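Local coordinates for integron gene cassette protein HFX_CASS2 (Uncultured bacterium, PDB 3FXH) that is of unknown function but is encoded by a mobile integron gene cassette, folds entirely from helices and loops, and probably pairs with a second copy of itself, at residues 50-54 with 102-108; 33-37 with 74-79. One frame throughout, in Å; residues are numbered along the deposited sequence.

Contact 1: 50-54 with 102-108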
loop_
_atom_site.group_PDB
_atom_site.type_symbol
_atom_site.label_atom_id
_atom_site.label_comp_id
_atom_site.label_asym_id
_atom_site.label_seq_id
_atom_site.Cartn_x
_atom_site.Cartn_y
_atom_site.Cartn_z
ATOM N N ARG A 50 -2.462 -11.422 -13.529
ATOM C CA ARG A 50 -1.037 -11.551 -13.232
ATOM C C ARG A 50 -0.224 -11.562 -14.531
ATOM O O ARG A 50 0.874 -10.998 -14.604
ATOM C CB ARG A 50 -0.762 -12.799 -12.389
ATOM C CG ARG A 50 -0.991 -14.123 -13.098
ATOM C CD ARG A 50 -0.641 -15.278 -12.170
ATOM N NE ARG A 50 -1.595 -15.409 -11.069
ATOM C CZ ARG A 50 -1.337 -16.046 -9.932
ATOM N NH1 ARG A 50 -0.145 -16.599 -9.736
ATOM N NH2 ARG A 50 -2.272 -16.140 -8.990
ATOM N N ASP A 51 -0.772 -12.174 -15.573
ATOM C CA ASP A 51 -0.020 -12.283 -16.820
ATOM C C ASP A 51 0.260 -10.906 -17.422
ATOM O O ASP A 51 1.380 -10.625 -17.847
ATOM C CB ASP A 51 -0.717 -13.208 -17.826
ATOM C CG ASP A 51 -0.266 -14.661 -17.692
ATOM O OD1 ASP A 51 0.169 -15.056 -16.587
ATOM O OD2 ASP A 51 -0.339 -15.407 -18.691
ATOM N N GLN A 52 -0.749 -10.042 -17.443
ATOM C CA GLN A 52 -0.550 -8.704 -17.978
ATOM C C GLN A 52 0.383 -7.899 -17.080
ATOM O O GLN A 52 1.219 -7.143 -17.572
ATOM C CB GLN A 52 -1.878 -7.970 -18.159
ATOM C CG GLN A 52 -1.714 -6.592 -18.755
ATOM C CD GLN A 52 -3.030 -5.890 -18.984
ATOM O OE1 GLN A 52 -3.826 -5.716 -18.055
ATOM N NE2 GLN A 52 -3.274 -5.482 -20.226
ATOM N N PHE A 53 0.246 -8.055 -15.763
ATOM C CA PHE A 53 1.102 -7.316 -14.856
ATOM C C PHE A 53 2.572 -7.688 -15.067
ATOM O O PHE A 53 3.430 -6.813 -15.142
ATOM C CB PHE A 53 0.716 -7.494 -13.383
ATOM C CG PHE A 53 1.727 -6.890 -12.450
ATOM C CD1 PHE A 53 1.771 -5.521 -12.268
ATOM C CD2 PHE A 53 2.695 -7.678 -11.842
ATOM C CE1 PHE A 53 2.741 -4.947 -11.463
ATOM C CE2 PHE A 53 3.664 -7.122 -11.040
ATOM C CZ PHE A 53 3.690 -5.749 -10.844
ATOM N N HIS A 54 2.865 -8.984 -15.176
ATOM C CA HIS A 54 4.248 -9.417 -15.362
ATOM C C HIS A 54 4.814 -8.982 -16.717
ATOM O O HIS A 54 5.998 -8.654 -16.830
ATOM C CB HIS A 54 4.389 -10.938 -15.149
ATOM C CG HIS A 54 4.387 -11.332 -13.706
ATOM N ND1 HIS A 54 5.466 -11.113 -12.873
ATOM C CD2 HIS A 54 3.424 -11.890 -12.935
ATOM C CE1 HIS A 54 5.166 -11.519 -11.650
ATOM N NE2 HIS A 54 3.934 -11.996 -11.661
ATOM N N ALA A 102 9.156 -7.780 -10.282
ATOM C CA ALA A 102 8.171 -8.698 -10.853
ATOM C C ALA A 102 8.856 -9.894 -11.521
ATOM O O ALA A 102 8.210 -10.894 -11.830
ATOM C CB ALA A 102 7.261 -7.987 -11.834
ATOM N N ASN A 103 10.163 -9.775 -11.754
ATOM C CA ASN A 103 10.964 -10.895 -12.259
ATOM C C ASN A 103 11.253 -11.958 -11.195
ATOM O O ASN A 103 11.664 -13.059 -11.524
ATOM C CB ASN A 103 12.292 -10.383 -12.842
ATOM C CG ASN A 103 13.212 -11.509 -13.309
ATOM O OD1 ASN A 103 12.982 -12.122 -14.350
ATOM N ND2 ASN A 103 14.273 -11.766 -12.547
ATOM N N THR A 104 11.046 -11.633 -9.921
ATOM C CA THR A 104 11.433 -12.558 -8.853
ATOM C C THR A 104 10.311 -12.917 -7.881
ATOM O O THR A 104 10.429 -13.891 -7.140
ATOM C CB THR A 104 12.631 -12.033 -8.034
ATOM O OG1 THR A 104 12.239 -10.858 -7.315
ATOM C CG2 THR A 104 13.808 -11.711 -8.945
ATOM N N VAL A 105 9.233 -12.137 -7.861
ATOM C CA VAL A 105 8.099 -12.488 -7.014
ATOM C C VAL A 105 6.872 -12.864 -7.827
ATOM O O VAL A 105 6.793 -12.564 -9.012
ATOM C CB VAL A 105 7.747 -11.364 -6.010
ATOM C CG1 VAL A 105 8.975 -11.045 -5.149
ATOM C CG2 VAL A 105 7.235 -10.108 -6.750
ATOM N N VAL A 106 5.926 -13.536 -7.179
ATOM C CA VAL A 106 4.629 -13.830 -7.780
ATOM C C VAL A 106 3.504 -13.559 -6.793
ATOM O O VAL A 106 3.741 -13.323 -5.604
ATOM C CB VAL A 106 4.517 -15.293 -8.225
ATOM C CG1 VAL A 106 5.530 -15.589 -9.315
ATOM C CG2 VAL A 106 4.673 -16.224 -7.023
HETATM N N MSE A 107 2.275 -13.576 -7.302
HETATM C CA MSE A 107 1.094 -13.305 -6.497
HETATM C C MSE A 107 1.148 -14.012 -5.149
HETATM O O MSE A 107 0.886 -13.414 -4.106
HETATM C CB MSE A 107 -0.161 -13.757 -7.248
HETATM C CG MSE A 107 -0.348 -13.088 -8.572
HETATM SE SE MSE A 107 -1.002 -11.278 -8.336
HETATM C CE MSE A 107 -2.860 -11.718 -7.938
ATOM N N GLU A 108 1.482 -15.298 -5.184
ATOM C CA GLU A 108 1.376 -16.136 -3.999
ATOM C C GLU A 108 2.392 -15.773 -2.929
ATOM O O GLU A 108 2.242 -16.164 -1.775
ATOM C CB GLU A 108 1.517 -17.615 -4.381
ATOM C CG GLU A 108 0.292 -18.200 -5.063
ATOM C CD GLU A 108 0.211 -17.860 -6.536
ATOM O OE1 GLU A 108 1.178 -17.273 -7.076
ATOM O OE2 GLU A 108 -0.823 -18.192 -7.158
HETATM O O HOH W 1 2.323 -13.715 -10.323
#
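Arg50, in the first turn of helix 50-58, reaches across to both Met107 and Glu108. With chi1 at 68° its CG is flanked by both backbone neighbours of CA, and a bend at chi3 lays the guanidinium flat against the selenomethionine: CG of Met107 stands 3.4 Å from Arg50 CZ, over the centre of one face. The edge of the same group meets the Glu108 carboxylate end-on. NH1 of Arg50 bonds to OE1 of Glu108 at 3.0 Å and also to OE2, while Arg50 NH2 reaches Glu108 OE2 at 3.1 Å from above the carboxylate plane. The two planes are 45° apart, so this is a twisted salt bridge. Lys113 completes it, its NZ pairing with Glu108 and its carbonyl O taking a hydrogen bond from Arg50 NH2.

Phe53 points inward, its CE2 packed 3.8 Å from Ala102 CB; beyond the contact its ring lies edge-to-face with Phe62 and touches Ala116, Ala120 and Ile123 of helix 116-131.

One turn on from Arg50, the His54 ring meets the loop with its edge. ND1 gives a weak, bent hydrogen bond to Ala102 O (2.9 Å, 121° at the hydrogen), and CE1 of His54 lies 3.3 Å from Val105 O. On the other ring nitrogen, NE2 of His54 is 2.7 Å from a water that accepts from Met107 N at 3.0 Å. The imidazole thus links the carbonyl of Ala102, directly though weakly, with the backbone N of Met107, through the water. What results is a helix-to-loop contact in an all-helical fold: polar side chains of helix 50-58 hold the connection between helices 88-102 and 116-131, with Phe53 turned into the core.

Contact 2: 33-37 with 74-79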
loop_
_atom_site.group_PDB
_atom_site.type_symbol
_atom_site.label_atom_id
_atom_site.label_comp_id
_atom_site.label_asym_id
_atom_site.label_seq_id
_atom_site.Cartn_x
_atom_site.Cartn_y
_atom_site.Cartn_z
ATOM N N GLU A 33 2.406 7.892 -4.263
ATOM C CA GLU A 33 1.384 8.267 -5.228
ATOM C C GLU A 33 0.873 7.077 -6.042
ATOM O O GLU A 33 -0.325 6.963 -6.319
ATOM C CB GLU A 33 1.912 9.353 -6.167
ATOM C CG GLU A 33 1.108 9.491 -7.429
ATOM C CD GLU A 33 1.361 10.810 -8.123
ATOM O OE1 GLU A 33 2.067 10.826 -9.148
ATOM O OE2 GLU A 33 0.856 11.835 -7.630
ATOM N N ILE A 34 1.779 6.204 -6.462
ATOM C CA ILE A 34 1.338 5.014 -7.171
ATOM C C ILE A 34 0.398 4.194 -6.303
ATOM O O ILE A 34 -0.659 3.769 -6.755
ATOM C CB ILE A 34 2.513 4.132 -7.603
ATOM C CG1 ILE A 34 3.321 4.837 -8.695
ATOM C CG2 ILE A 34 2.001 2.786 -8.116
ATOM C CD1 ILE A 34 4.718 4.233 -8.907
ATOM N N ILE A 35 0.801 3.943 -5.064
ATOM C CA ILE A 35 -0.039 3.158 -4.163
ATOM C C ILE A 35 -1.421 3.793 -4.026
ATOM O O ILE A 35 -2.439 3.115 -4.166
ATOM C CB ILE A 35 0.623 2.938 -2.781
ATOM C CG1 ILE A 35 1.905 2.109 -2.948
ATOM C CG2 ILE A 35 -0.379 2.263 -1.814
ATOM C CD1 ILE A 35 2.675 1.846 -1.638
ATOM N N ARG A 36 -1.457 5.096 -3.789
ATOM C CA ARG A 36 -2.734 5.823 -3.691
ATOM C C ARG A 36 -3.619 5.635 -4.930
ATOM O O ARG A 36 -4.793 5.323 -4.812
ATOM C CB ARG A 36 -2.488 7.321 -3.454
ATOM C CG ARG A 36 -3.768 8.166 -3.414
ATOM C CD ARG A 36 -3.464 9.654 -3.519
ATOM N NE ARG A 36 -3.121 10.042 -4.889
ATOM C CZ ARG A 36 -2.022 10.710 -5.222
ATOM N NH1 ARG A 36 -1.150 11.052 -4.289
ATOM N NH2 ARG A 36 -1.796 11.038 -6.485
ATOM N N GLU A 37 -3.062 5.824 -6.122
ATOM C CA GLU A 37 -3.866 5.745 -7.340
ATOM C C GLU A 37 -4.300 4.317 -7.681
ATOM O O GLU A 37 -5.375 4.098 -8.220
ATOM C CB GLU A 37 -3.127 6.387 -8.505
ATOM C CG GLU A 37 -2.978 7.887 -8.292
ATOM C CD GLU A 37 -4.335 8.583 -8.196
ATOM O OE1 GLU A 37 -5.197 8.363 -9.086
ATOM O OE2 GLU A 37 -4.540 9.343 -7.225
ATOM N N ILE A 74 -7.202 8.937 -13.414
ATOM C CA ILE A 74 -5.965 8.817 -12.628
ATOM C C ILE A 74 -5.314 10.174 -12.374
ATOM O O ILE A 74 -5.254 11.016 -13.269
ATOM C CB ILE A 74 -4.946 7.835 -13.288
ATOM C CG1 ILE A 74 -3.964 7.288 -12.241
ATOM C CG2 ILE A 74 -4.200 8.491 -14.466
ATOM C CD1 ILE A 74 -3.205 6.065 -12.713
ATOM N N LYS A 75 -4.847 10.376 -11.142
ATOM C CA LYS A 75 -4.192 11.629 -10.747
ATOM C C LYS A 75 -2.736 11.379 -10.407
ATOM O O LYS A 75 -2.437 10.814 -9.351
ATOM C CB LYS A 75 -4.877 12.256 -9.530
ATOM C CG LYS A 75 -6.250 12.821 -9.808
ATOM C CD LYS A 75 -6.728 13.678 -8.648
ATOM C CE LYS A 75 -7.972 14.468 -9.023
ATOM N NZ LYS A 75 -8.418 15.335 -7.895
ATOM N N LEU A 76 -1.838 11.806 -11.296
ATOM C CA LEU A 76 -0.411 11.563 -11.124
ATOM C C LEU A 76 0.397 12.851 -11.120
ATOM O O LEU A 76 0.868 13.298 -12.163
ATOM C CB LEU A 76 0.102 10.640 -12.225
ATOM C CG LEU A 76 -0.509 9.237 -12.205
ATOM C CD1 LEU A 76 -0.398 8.574 -13.568
ATOM C CD2 LEU A 76 0.112 8.381 -11.110
ATOM N N TYR A 77 0.580 13.440 -9.945
ATOM C CA TYR A 77 1.336 14.683 -9.858
ATOM C C TYR A 77 2.824 14.464 -10.123
ATOM O O TYR A 77 3.506 15.351 -10.635
ATOM C CB TYR A 77 1.108 15.367 -8.512
ATOM C CG TYR A 77 -0.327 15.786 -8.308
ATOM C CD1 TYR A 77 -0.803 16.976 -8.839
ATOM C CD2 TYR A 77 -1.216 14.980 -7.604
ATOM C CE1 TYR A 77 -2.116 17.359 -8.669
ATOM C CE2 TYR A 77 -2.535 15.360 -7.427
ATOM C CZ TYR A 77 -2.976 16.550 -7.961
ATOM O OH TYR A 77 -4.283 16.936 -7.786
ATOM N N TYR A 78 3.320 13.281 -9.782
ATOM C CA TYR A 78 4.727 12.970 -10.016
ATOM C C TYR A 78 4.992 12.240 -11.328
ATOM O O TYR A 78 5.996 12.494 -11.988
ATOM C CB TYR A 78 5.298 12.155 -8.855
ATOM C CG TYR A 78 5.410 12.945 -7.579
ATOM C CD1 TYR A 78 4.357 12.987 -6.675
ATOM C CD2 TYR A 78 6.565 13.658 -7.277
ATOM C CE1 TYR A 78 4.447 13.716 -5.507
ATOM C CE2 TYR A 78 6.665 14.390 -6.106
ATOM C CZ TYR A 78 5.603 14.414 -5.227
ATOM O OH TYR A 78 5.688 15.128 -4.058
ATOM N N LEU A 79 4.095 11.330 -11.706
ATOM C CA LEU A 79 4.407 10.368 -12.761
ATOM C C LEU A 79 3.780 10.662 -14.130
ATOM O O LEU A 79 4.008 9.921 -15.087
ATOM C CB LEU A 79 4.077 8.949 -12.298
ATOM C CG LEU A 79 4.905 8.592 -11.054
ATOM C CD1 LEU A 79 4.254 7.498 -10.248
ATOM C CD2 LEU A 79 6.334 8.221 -11.436
#
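A salt-bridge network of Glu33, Arg36 and Glu37 on helix 24-43 binds the irregular connection between helices 62-69 and 88-102 in this all-helical fold, with buried carboxylates receiving backbone N-H groups of the loop. Glu33 is extended toward it, CG anti to the backbone N (chi1 162°), and its carboxylate enters a turn of consecutive amides. OE2 of Glu33 accepts from Tyr77 N at 2.8 Å and OE1 from Tyr78 N, also at 2.8 Å, both on the syn side but somewhat out of the carboxylate plane; Leu79 N adds a weak bond to OE1. The edge of the Tyr78 ring rests beside the same carboxylate, and the same ring also makes an edge-to-face pair with His26.

Arg36 ties the two acids together. Its NH2 reaches Glu33 OE2 at 3.0 Å, from the same face as Tyr77 N, and its NE gives a nearly straight bond to Glu37 OE2 at 2.8 Å, within the guanidinium plane and on the anti lone pair. The same NH2 also donates to Lys75 O at 2.9 Å. One nitrogen thus grips both a carboxylate of the helix and a carbonyl of the loop, and the nearby positive charge probably helps to stabilise both acids in ionised form. Arg40 is a second partner of Glu37, through OE1, and Asn122 of the second subunit packs on Arg36.

Beside the polar cluster, Ile34 and Leu79 cross at about a right angle, and both also touch Ile94 of helix 88-102. At the other end of the loop segment, Lys75 N donates to Glu37 OE1 at 2.9 Å along an almost linear path (176°), arriving from well above the carboxylate plane.

Overall arrangement
Contact 1 and contact 2 lie on opposite sides of the chain's centre, with their own centres 21 Å apart and their nearest atoms about 8 Å apart, so they do not touch. Their segments alternate along the chain: successive helices 24-43 and 50-58 provide the first partners, and the connections on either side of helix 88-102 provide the second. Helix 116-131 links the two sites, since Phe53 of contact 1 packs on its Ala120 and Ile123 while Ile34 of contact 2 packs on its Cys124. Contact 2 also borders the second subunit, whereas contact 1 is touched by no other chain of the assembly.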